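Putative uncharacterized protein (Bacteroides vulgatus, PDB 4F7A) probably binds mucin O-glycans at the cell surface, as a SusD-like outer membrane lipoprotein of a glycan-uptake system. Local coordinates at residues W44-H54 with W81-T89; H291-V302 with Y389-G397. One frame throughout, in Å; residues are numbered along the deposited sequence.

Interaction 1 (W44-H54 with W81-T89); sequences WPWQTFQNLNH and WTASAWNYT
W44 brings CZ3 of its indole to within 3.4 Å of Y88 OH. The two side chains cross at about a right angle, and the indole NE1 turns to the backbone O of E40. P45 lays its CB over one face of the Y88 ring, a CH-pi contact set toward the rim. The CB of T48 points toward 81-89. Its OG1 is 2.7 Å from OG of S84 in a hydrogen bond that either hydroxyl could donate. Water 1 joins the same OG1 to Y88 OH. Helix 44-51 packs on residues 84-89, which open helix 84-104, in the helix-rich, TPR-like SusD fold. The axes of these two segments come within 8.3 Å, with 129° between their directions. In F49, chi1 of -168° turns CG away from the backbone N and sends the ring in as a knob among S84, A85, Y88 and T89. A85 CA sits over the F49 ring centre, 3.8 Å from the centroid. Y88 CB and T89 OG1 lie at the ring edge. L52 sets CD1 squarely over the six-membered ring of W81. N53 ND2 donates to W81 O at 3.1 Å, from above the carbonyl plane, while S84 N reaches that oxygen from the other face.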
loop_
_atom_site.group_PDB
_atom_site.type_symbol
_atom_site.label_atom_id
_atom_site.label_comp_id
_atom_site.label_asym_id
_atom_site.label_seq_id
_atom_site.Cartn_x
_atom_site.Cartn_y
_atom_site.Cartn_z
ATOM N N TRP A 44 16.511 -0.494 9.362
ATOM C CA TRP A 44 15.898 -0.906 10.624
ATOM C C TRP A 44 14.611 -0.109 10.979
ATOM O O TRP A 44 13.659 -0.707 11.489
ATOM C CB TRP A 44 16.916 -1.001 11.785
ATOM C CG TRP A 44 17.454 0.325 12.265
ATOM C CD1 TRP A 44 18.621 0.934 11.889
ATOM C CD2 TRP A 44 16.815 1.209 13.193
ATOM N NE1 TRP A 44 18.743 2.147 12.532
ATOM C CE2 TRP A 44 17.650 2.339 13.338
ATOM C CE3 TRP A 44 15.612 1.153 13.915
ATOM C CZ2 TRP A 44 17.320 3.415 14.170
ATOM C CZ3 TRP A 44 15.289 2.222 14.750
ATOM C CH2 TRP A 44 16.143 3.339 14.866
ATOM N N PRO A 45 14.534 1.197 10.647
ATOM C CA PRO A 45 13.224 1.857 10.886
ATOM C C PRO A 45 12.109 1.351 9.991
ATOM O O PRO A 45 11.003 1.073 10.472
ATOM C CB PRO A 45 13.518 3.339 10.616
ATOM C CG PRO A 45 14.981 3.449 10.909
ATOM C CD PRO A 45 15.542 2.199 10.289
ATOM N N TRP A 46 12.405 1.162 8.708
ATOM C CA TRP A 46 11.412 0.659 7.770
ATOM C C TRP A 46 10.893 -0.713 8.192
ATOM O O TRP A 46 9.721 -1.029 7.970
ATOM C CB TRP A 46 11.977 0.611 6.347
ATOM C CG TRP A 46 10.982 0.120 5.363
ATOM C CD1 TRP A 46 10.001 0.856 4.757
ATOM C CD2 TRP A 46 10.809 -1.228 4.913
ATOM N NE1 TRP A 46 9.259 0.064 3.939
ATOM C CE2 TRP A 46 9.726 -1.224 4.006
ATOM C CE3 TRP A 46 11.498 -2.424 5.137
ATOM C CZ2 TRP A 46 9.280 -2.385 3.359
ATOM C CZ3 TRP A 46 11.063 -3.587 4.464
ATOM C CH2 TRP A 46 9.952 -3.554 3.610
ATOM N N GLN A 47 11.749 -1.524 8.818
ATOM C CA GLN A 47 11.353 -2.871 9.179
ATOM C C GLN A 47 10.123 -2.863 10.087
ATOM O O GLN A 47 9.222 -3.676 9.898
ATOM C CB GLN A 47 12.495 -3.660 9.813
ATOM C CG GLN A 47 12.099 -5.123 10.166
ATOM C CD GLN A 47 13.196 -5.863 10.937
ATOM O OE1 GLN A 47 13.885 -5.266 11.759
ATOM N NE2 GLN A 47 13.333 -7.166 10.697
ATOM N N THR A 48 10.071 -1.937 11.047
ATOM C CA THR A 48 8.864 -1.785 11.911
ATOM C C THR A 48 7.801 -0.841 11.362
ATOM O O THR A 48 6.621 -0.984 11.678
ATOM C CB THR A 48 9.239 -1.364 13.365
ATOM O OG1 THR A 48 9.763 -0.029 13.364
ATOM C CG2 THR A 48 10.289 -2.329 13.971
ATOM N N PHE A 49 8.204 0.134 10.551
ATOM C CA PHE A 49 7.266 1.020 9.824
ATOM C C PHE A 49 6.239 0.182 9.069
ATOM O O PHE A 49 5.025 0.323 9.254
ATOM C CB PHE A 49 8.070 1.907 8.838
ATOM C CG PHE A 49 7.291 3.076 8.230
ATOM C CD1 PHE A 49 6.370 2.885 7.224
ATOM C CD2 PHE A 49 7.555 4.377 8.625
ATOM C CE1 PHE A 49 5.690 3.976 6.666
ATOM C CE2 PHE A 49 6.902 5.453 8.065
ATOM C CZ PHE A 49 5.959 5.256 7.100
ATOM N N GLN A 50 6.746 -0.755 8.280
ATOM C CA GLN A 50 5.911 -1.514 7.382
ATOM C C GLN A 50 6.134 -3.025 7.336
ATOM O O GLN A 50 5.164 -3.778 7.188
ATOM C CB GLN A 50 6.098 -0.881 5.997
ATOM C CG GLN A 50 5.734 -1.675 4.838
ATOM C CD GLN A 50 5.483 -0.830 3.586
ATOM O OE1 GLN A 50 5.748 0.394 3.523
ATOM N NE2 GLN A 50 4.992 -1.498 2.584
ATOM N N ASN A 51 7.381 -3.494 7.386
ATOM C CA ASN A 51 7.624 -4.899 7.055
ATOM C C ASN A 51 7.037 -5.872 8.065
ATOM O O ASN A 51 6.479 -6.913 7.680
ATOM C CB ASN A 51 9.110 -5.201 6.848
ATOM C CG ASN A 51 9.337 -6.502 6.113
ATOM O OD1 ASN A 51 10.050 -7.372 6.607
ATOM N ND2 ASN A 51 8.718 -6.655 4.905
ATOM N N LEU A 52 7.128 -5.529 9.347
ATOM C CA LEU A 52 6.555 -6.384 10.389
ATOM C C LEU A 52 5.073 -6.106 10.701
ATOM O O LEU A 52 4.497 -6.719 11.611
ATOM C CB LEU A 52 7.379 -6.311 11.653
ATOM C CG LEU A 52 8.758 -6.953 11.615
ATOM C CD1 LEU A 52 9.563 -6.485 12.822
ATOM C CD2 LEU A 52 8.686 -8.497 11.576
ATOM N N ASN A 53 4.464 -5.185 9.960
ATOM C CA ASN A 53 3.036 -4.920 10.054
ATOM C C ASN A 53 2.353 -5.192 8.696
ATOM O O ASN A 53 2.032 -6.327 8.358
ATOM C CB ASN A 53 2.826 -3.472 10.518
ATOM C CG ASN A 53 3.385 -3.226 11.880
ATOM O OD1 ASN A 53 2.812 -3.668 12.881
ATOM N ND2 ASN A 53 4.485 -2.513 11.941
ATOM N N HIS A 54 2.207 -4.157 7.895
ATOM C CA HIS A 54 1.430 -4.227 6.661
ATOM C C HIS A 54 1.891 -5.321 5.713
ATOM O O HIS A 54 1.074 -5.951 5.075
ATOM C CB HIS A 54 1.503 -2.892 5.922
ATOM C CG HIS A 54 1.267 -1.709 6.803
ATOM N ND1 HIS A 54 2.121 -1.369 7.832
ATOM C CD2 HIS A 54 0.310 -0.751 6.773
ATOM C CE1 HIS A 54 1.678 -0.268 8.420
ATOM N NE2 HIS A 54 0.577 0.123 7.800
ATOM N N TRP A 81 6.301 -1.720 17.453
ATOM C CA TRP A 81 6.228 -1.966 16.006
ATOM C C TRP A 81 5.025 -1.282 15.383
ATOM O O TRP A 81 5.142 -0.637 14.343
ATOM C CB TRP A 81 6.118 -3.448 15.697
ATOM C CG TRP A 81 7.231 -4.304 16.195
ATOM C CD1 TRP A 81 8.362 -3.916 16.841
ATOM C CD2 TRP A 81 7.328 -5.714 16.021
ATOM N NE1 TRP A 81 9.146 -5.015 17.122
ATOM C CE2 TRP A 81 8.525 -6.132 16.623
ATOM C CE3 TRP A 81 6.482 -6.677 15.459
ATOM C CZ2 TRP A 81 8.922 -7.467 16.641
ATOM C CZ3 TRP A 81 6.877 -8.000 15.484
ATOM C CH2 TRP A 81 8.078 -8.385 16.082
ATOM N N THR A 82 3.851 -1.439 15.996
ATOM C CA THR A 82 2.660 -0.874 15.405
ATOM C C THR A 82 2.624 0.656 15.403
ATOM O O THR A 82 1.914 1.248 14.590
ATOM C CB THR A 82 1.375 -1.414 16.059
ATOM O OG1 THR A 82 1.322 -0.990 17.414
ATOM C CG2 THR A 82 1.284 -2.970 15.941
ATOM N N ALA A 83 3.381 1.298 16.293
ATOM C CA ALA A 83 3.419 2.754 16.359
ATOM C C ALA A 83 4.340 3.385 15.308
ATOM O O ALA A 83 4.333 4.608 15.123
ATOM C CB ALA A 83 3.897 3.196 17.753
ATOM N N SER A 84 5.174 2.573 14.661
ATOM C CA SER A 84 6.264 3.105 13.863
ATOM C C SER A 84 5.860 3.957 12.665
ATOM O O SER A 84 6.472 4.997 12.422
ATOM C CB SER A 84 7.205 1.983 13.428
ATOM O OG SER A 84 7.998 1.592 14.533
ATOM N N ALA A 85 4.843 3.539 11.918
ATOM C CA ALA A 85 4.409 4.311 10.752
ATOM C C ALA A 85 4.020 5.734 11.207
ATOM O O ALA A 85 4.474 6.740 10.641
ATOM C CB ALA A 85 3.258 3.610 10.045
ATOM N N TRP A 86 3.224 5.804 12.271
ATOM C CA TRP A 86 2.859 7.088 12.887
ATOM C C TRP A 86 4.105 7.891 13.315
ATOM O O TRP A 86 4.307 9.034 12.876
ATOM C CB TRP A 86 1.938 6.866 14.115
ATOM C CG TRP A 86 1.479 8.153 14.736
ATOM C CD1 TRP A 86 2.220 8.989 15.520
ATOM C CD2 TRP A 86 0.175 8.747 14.636
ATOM N NE1 TRP A 86 1.462 10.074 15.897
ATOM C CE2 TRP A 86 0.206 9.952 15.362
ATOM C CE3 TRP A 86 -1.015 8.376 13.996
ATOM C CZ2 TRP A 86 -0.906 10.799 15.472
ATOM C CZ3 TRP A 86 -2.129 9.251 14.082
ATOM C CH2 TRP A 86 -2.061 10.430 14.817
ATOM N N ASN A 87 4.951 7.273 14.130
ATOM C CA ASN A 87 6.043 7.991 14.787
ATOM C C ASN A 87 7.046 8.575 13.773
ATOM O O ASN A 87 7.412 9.762 13.832
ATOM C CB ASN A 87 6.785 7.076 15.764
ATOM C CG ASN A 87 5.943 6.664 16.972
ATOM O OD1 ASN A 87 4.901 7.264 17.261
ATOM N ND2 ASN A 87 6.405 5.625 17.695
ATOM N N TYR A 88 7.476 7.739 12.837
ATOM C CA TYR A 88 8.468 8.158 11.859
ATOM C C TYR A 88 7.917 9.212 10.919
ATOM O O TYR A 88 8.615 10.159 10.561
ATOM C CB TYR A 88 9.032 6.945 11.106
ATOM C CG TYR A 88 9.858 6.024 12.000
ATOM C CD1 TYR A 88 10.777 6.539 12.908
ATOM C CD2 TYR A 88 9.715 4.634 11.941
ATOM C CE1 TYR A 88 11.525 5.697 13.745
ATOM C CE2 TYR A 88 10.481 3.782 12.750
ATOM C CZ TYR A 88 11.373 4.322 13.656
ATOM O OH TYR A 88 12.121 3.498 14.479
ATOM N N THR A 89 6.670 9.060 10.511
ATOM C CA THR A 89 6.070 9.983 9.590
ATOM C C THR A 89 5.869 11.357 10.252
ATOM O O THR A 89 6.242 12.373 9.679
ATOM C CB THR A 89 4.747 9.452 9.015
ATOM O OG1 THR A 89 4.981 8.212 8.332
ATOM C CG2 THR A 89 4.179 10.450 8.033
HETATM O O HOH W 1 12.193 0.598 14.279
HETATM O O HOH W 2 3.984 0.824 11.922
#

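Interaction 2 (H291-V302 with Y389-G397); sequences HTEEYLGVPQGV and YINYAAGPG
With chi1 at 173°, the Y389 side chain extends opposite its N and its ring lies against P299. Y392 sets CG beside its backbone N, which puts a face of the ring against H291. The contact joins two loops of the SusD-like fold, with no regular helix or strand in either and no hydrogen bond between them. A type I turn runs from H291 to E294, and N391 centres an inverse gamma turn. H291 CE1 stands over the centre of the Y392 ring, 3.5 Å from CD1 of Y392. The ring planes are 35° apart, so the pair is oblique. I390 CG2 lies against the opposite face of Y392. The imidazole is fixed within its own turn: H291 ND1 donates to E294 OE1 at 2.7 Å, nearly straight at 170° and in the ring plane. L296 CD2 comes to the edge of the Y392 ring, 4.0 Å from CD2 of Y392. P299 CB rests over a face of the Y389 ring, toward its rim, in a CH-pi contact. Y389 OH donates to N391 OD1 at 2.6 Å and also hydrogen-bonds Y315; Y312 is a further partner of N391 OD1. An alanine here in place of Y389 is likely to open a gap beside P299 and leave N391 OD1 and Y315 each without one hydrogen-bond partner. At the far end, V302 CG1 packs 3.8 Å from P396 CG.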
loop_
_atom_site.group_PDB
_atom_site.type_symbol
_atom_site.label_atom_id
_atom_site.label_comp_id
_atom_site.label_asym_id
_atom_site.label_seq_id
_atom_site.Cartn_x
_atom_site.Cartn_y
_atom_site.Cartn_z
ATOM N N HIS A 291 11.803 -30.480 -1.376
ATOM C CA HIS A 291 10.844 -29.475 -1.844
ATOM C C HIS A 291 11.528 -28.338 -2.604
ATOM O O HIS A 291 11.021 -27.202 -2.673
ATOM C CB HIS A 291 10.072 -28.925 -0.652
ATOM C CG HIS A 291 9.245 -29.951 0.049
ATOM N ND1 HIS A 291 7.994 -30.326 -0.390
ATOM C CD2 HIS A 291 9.502 -30.703 1.145
ATOM C CE1 HIS A 291 7.518 -31.271 0.402
ATOM N NE2 HIS A 291 8.408 -31.509 1.348
ATOM N N THR A 292 12.681 -28.633 -3.183
ATOM C CA THR A 292 13.575 -27.582 -3.647
ATOM C C THR A 292 13.158 -27.015 -4.990
ATOM O O THR A 292 13.771 -26.084 -5.473
ATOM C CB THR A 292 15.054 -28.059 -3.737
ATOM O OG1 THR A 292 15.130 -29.169 -4.628
ATOM C CG2 THR A 292 15.600 -28.476 -2.369
ATOM N N GLU A 293 12.126 -27.574 -5.605
ATOM C CA GLU A 293 11.549 -26.973 -6.794
ATOM C C GLU A 293 10.154 -26.376 -6.524
ATOM O O GLU A 293 9.478 -25.932 -7.444
ATOM C CB GLU A 293 11.456 -28.016 -7.910
ATOM C CG GLU A 293 12.783 -28.674 -8.270
ATOM C CD GLU A 293 12.610 -29.688 -9.384
ATOM O OE1 GLU A 293 12.170 -29.276 -10.479
ATOM O OE2 GLU A 293 12.893 -30.887 -9.164
ATOM N N GLU A 294 9.720 -26.365 -5.276
ATOM C CA GLU A 294 8.399 -25.849 -4.925
ATOM C C GLU A 294 8.497 -24.452 -4.320
ATOM O O GLU A 294 9.539 -24.052 -3.754
ATOM C CB GLU A 294 7.704 -26.801 -3.950
ATOM C CG GLU A 294 7.387 -28.164 -4.559
ATOM C CD GLU A 294 7.299 -29.259 -3.506
ATOM O OE1 GLU A 294 6.724 -29.001 -2.436
ATOM O OE2 GLU A 294 7.848 -30.358 -3.733
ATOM N N TYR A 295 7.410 -23.717 -4.438
ATOM C CA TYR A 295 7.289 -22.423 -3.771
ATOM C C TYR A 295 6.449 -22.620 -2.533
ATOM O O TYR A 295 5.266 -22.968 -2.624
ATOM C CB TYR A 295 6.655 -21.388 -4.690
ATOM C CG TYR A 295 7.585 -21.033 -5.834
ATOM C CD1 TYR A 295 7.653 -21.815 -6.977
ATOM C CD2 TYR A 295 8.427 -19.927 -5.742
ATOM C CE1 TYR A 295 8.550 -21.504 -8.020
ATOM C CE2 TYR A 295 9.316 -19.609 -6.761
ATOM C CZ TYR A 295 9.360 -20.385 -7.897
ATOM O OH TYR A 295 10.243 -20.055 -8.891
ATOM N N LEU A 296 7.052 -22.389 -1.376
ATOM C CA LEU A 296 6.386 -22.610 -0.093
ATOM C C LEU A 296 6.307 -21.294 0.660
ATOM O O LEU A 296 7.317 -20.640 0.849
ATOM C CB LEU A 296 7.153 -23.636 0.745
ATOM C CG LEU A 296 7.329 -25.035 0.181
ATOM C CD1 LEU A 296 8.104 -25.902 1.183
ATOM C CD2 LEU A 296 5.963 -25.693 -0.172
ATOM N N GLY A 297 5.091 -20.906 1.053
ATOM C CA GLY A 297 4.839 -19.704 1.809
ATOM C C GLY A 297 4.608 -19.939 3.295
ATOM O O GLY A 297 4.008 -20.935 3.700
ATOM N N VAL A 298 5.068 -18.993 4.106
ATOM C CA VAL A 298 4.936 -19.079 5.539
ATOM C C VAL A 298 3.518 -18.754 5.993
ATOM O O VAL A 298 2.992 -17.690 5.673
ATOM C CB VAL A 298 5.960 -18.122 6.216
ATOM C CG1 VAL A 298 5.876 -18.204 7.744
ATOM C CG2 VAL A 298 7.403 -18.458 5.694
ATOM N N PRO A 299 2.883 -19.662 6.748
ATOM C CA PRO A 299 1.540 -19.347 7.257
ATOM C C PRO A 299 1.602 -18.359 8.420
ATOM O O PRO A 299 2.424 -18.521 9.320
ATOM C CB PRO A 299 1.033 -20.699 7.763
ATOM C CG PRO A 299 2.292 -21.399 8.193
ATOM C CD PRO A 299 3.366 -20.959 7.236
ATOM N N GLN A 300 0.727 -17.363 8.417
ATOM C CA GLN A 300 0.698 -16.407 9.522
ATOM C C GLN A 300 0.069 -17.035 10.773
ATOM O O GLN A 300 -0.868 -17.835 10.693
ATOM C CB GLN A 300 -0.080 -15.135 9.132
ATOM C CG GLN A 300 0.264 -13.932 10.023
ATOM C CD GLN A 300 -0.681 -12.778 9.874
ATOM O OE1 GLN A 300 -0.859 -12.266 8.765
ATOM N NE2 GLN A 300 -1.223 -12.293 11.000
ATOM N N GLY A 301 0.580 -16.643 11.930
ATOM C CA GLY A 301 -0.042 -16.993 13.209
ATOM C C GLY A 301 0.304 -18.353 13.744
ATOM O O GLY A 301 -0.508 -18.959 14.454
ATOM N N VAL A 302 1.494 -18.858 13.404
ATOM C CA VAL A 302 1.999 -20.082 14.008
ATOM C C VAL A 302 2.867 -19.674 15.218
ATOM O O VAL A 302 3.926 -19.069 15.063
ATOM C CB VAL A 302 2.801 -20.931 13.010
ATOM C CG1 VAL A 302 3.370 -22.186 13.695
ATOM C CG2 VAL A 302 1.906 -21.348 11.836
ATOM N N TYR A 389 -2.510 -24.979 1.553
ATOM C CA TYR A 389 -1.285 -24.849 2.341
ATOM C C TYR A 389 -1.068 -26.173 3.076
ATOM O O TYR A 389 -1.978 -26.678 3.755
ATOM C CB TYR A 389 -1.333 -23.691 3.331
ATOM C CG TYR A 389 -0.112 -23.734 4.195
ATOM C CD1 TYR A 389 1.125 -23.364 3.685
ATOM C CD2 TYR A 389 -0.163 -24.280 5.465
ATOM C CE1 TYR A 389 2.261 -23.481 4.438
ATOM C CE2 TYR A 389 0.979 -24.420 6.234
ATOM C CZ TYR A 389 2.189 -24.006 5.717
ATOM O OH TYR A 389 3.330 -24.138 6.456
ATOM N N ILE A 390 0.135 -26.740 2.915
ATOM C CA ILE A 390 0.547 -27.953 3.600
ATOM C C ILE A 390 1.754 -27.599 4.462
ATOM O O ILE A 390 2.735 -27.021 3.966
ATOM C CB ILE A 390 0.957 -29.057 2.629
ATOM C CG1 ILE A 390 -0.142 -29.336 1.600
ATOM C CG2 ILE A 390 1.331 -30.355 3.431
ATOM C CD1 ILE A 390 -1.426 -29.808 2.205
ATOM N N ASN A 391 1.698 -27.936 5.749
ATOM C CA ASN A 391 2.766 -27.559 6.657
ATOM C C ASN A 391 3.945 -28.574 6.607
ATOM O O ASN A 391 4.007 -29.529 7.388
ATOM C CB ASN A 391 2.224 -27.396 8.077
ATOM C CG ASN A 391 3.174 -26.630 8.962
ATOM O OD1 ASN A 391 3.407 -25.463 8.736
ATOM N ND2 ASN A 391 3.718 -27.284 9.969
ATOM N N TYR A 392 4.876 -28.351 5.683
ATOM C CA TYR A 392 6.025 -29.250 5.519
ATOM C C TYR A 392 7.076 -29.012 6.589
ATOM O O TYR A 392 7.891 -29.894 6.875
ATOM C CB TYR A 392 6.614 -29.122 4.116
ATOM C CG TYR A 392 5.700 -29.685 3.043
ATOM C CD1 TYR A 392 5.318 -31.022 3.061
ATOM C CD2 TYR A 392 5.199 -28.880 2.036
ATOM C CE1 TYR A 392 4.483 -31.557 2.081
ATOM C CE2 TYR A 392 4.359 -29.398 1.059
ATOM C CZ TYR A 392 4.006 -30.726 1.090
ATOM O OH TYR A 392 3.192 -31.221 0.118
ATOM N N ALA A 393 7.033 -27.844 7.214
ATOM C CA ALA A 393 7.973 -27.495 8.278
ATOM C C ALA A 393 7.760 -28.333 9.534
ATOM O O ALA A 393 6.674 -28.860 9.759
ATOM C CB ALA A 393 7.821 -26.003 8.638
ATOM N N ALA A 394 8.789 -28.410 10.379
ATOM C CA ALA A 394 8.617 -28.900 11.734
ATOM C C ALA A 394 7.822 -27.844 12.524
ATOM O O ALA A 394 7.584 -26.744 12.023
ATOM C CB ALA A 394 9.997 -29.171 12.410
ATOM N N GLY A 395 7.388 -28.200 13.726
ATOM C CA GLY A 395 6.654 -27.280 14.585
ATOM C C GLY A 395 5.138 -27.478 14.589
ATOM O O GLY A 395 4.623 -28.456 14.005
ATOM N N PRO A 396 4.411 -26.548 15.239
ATOM C CA PRO A 396 2.970 -26.689 15.506
ATOM C C PRO A 396 2.048 -26.180 14.403
ATOM O O PRO A 396 0.850 -26.093 14.626
ATOM C CB PRO A 396 2.779 -25.832 16.764
ATOM C CG PRO A 396 3.793 -24.695 16.560
ATOM C CD PRO A 396 4.959 -25.310 15.828
ATOM N N GLY A 397 2.586 -25.838 13.228
ATOM C CA GLY A 397 1.763 -25.387 12.122
ATOM C C GLY A 397 0.781 -26.443 11.626
ATOM O O GLY A 397 1.034 -27.647 11.776
#

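The two contacts come in series along the chain: 44-54 with 81-89 closes before 291-302 with 389-397 opens. They lie about 26 Å apart, centre to centre. The nearest atoms are about 7 Å apart, so they do not touch. Interaction 1 is buried, its centre about 13 Å from that of the chain, and joins helix 44-51 to helices 79-82 and 84-104. Interaction 2 is only partly buried, its centre about 25 Å from the same point, and pairs a loop before strand 329-332 with one before helix 416-431. They share no helix or strand, but all four segments belong to the single SusD/RagB region. One contact is part of the helical core; the other ties two peripheral loops together.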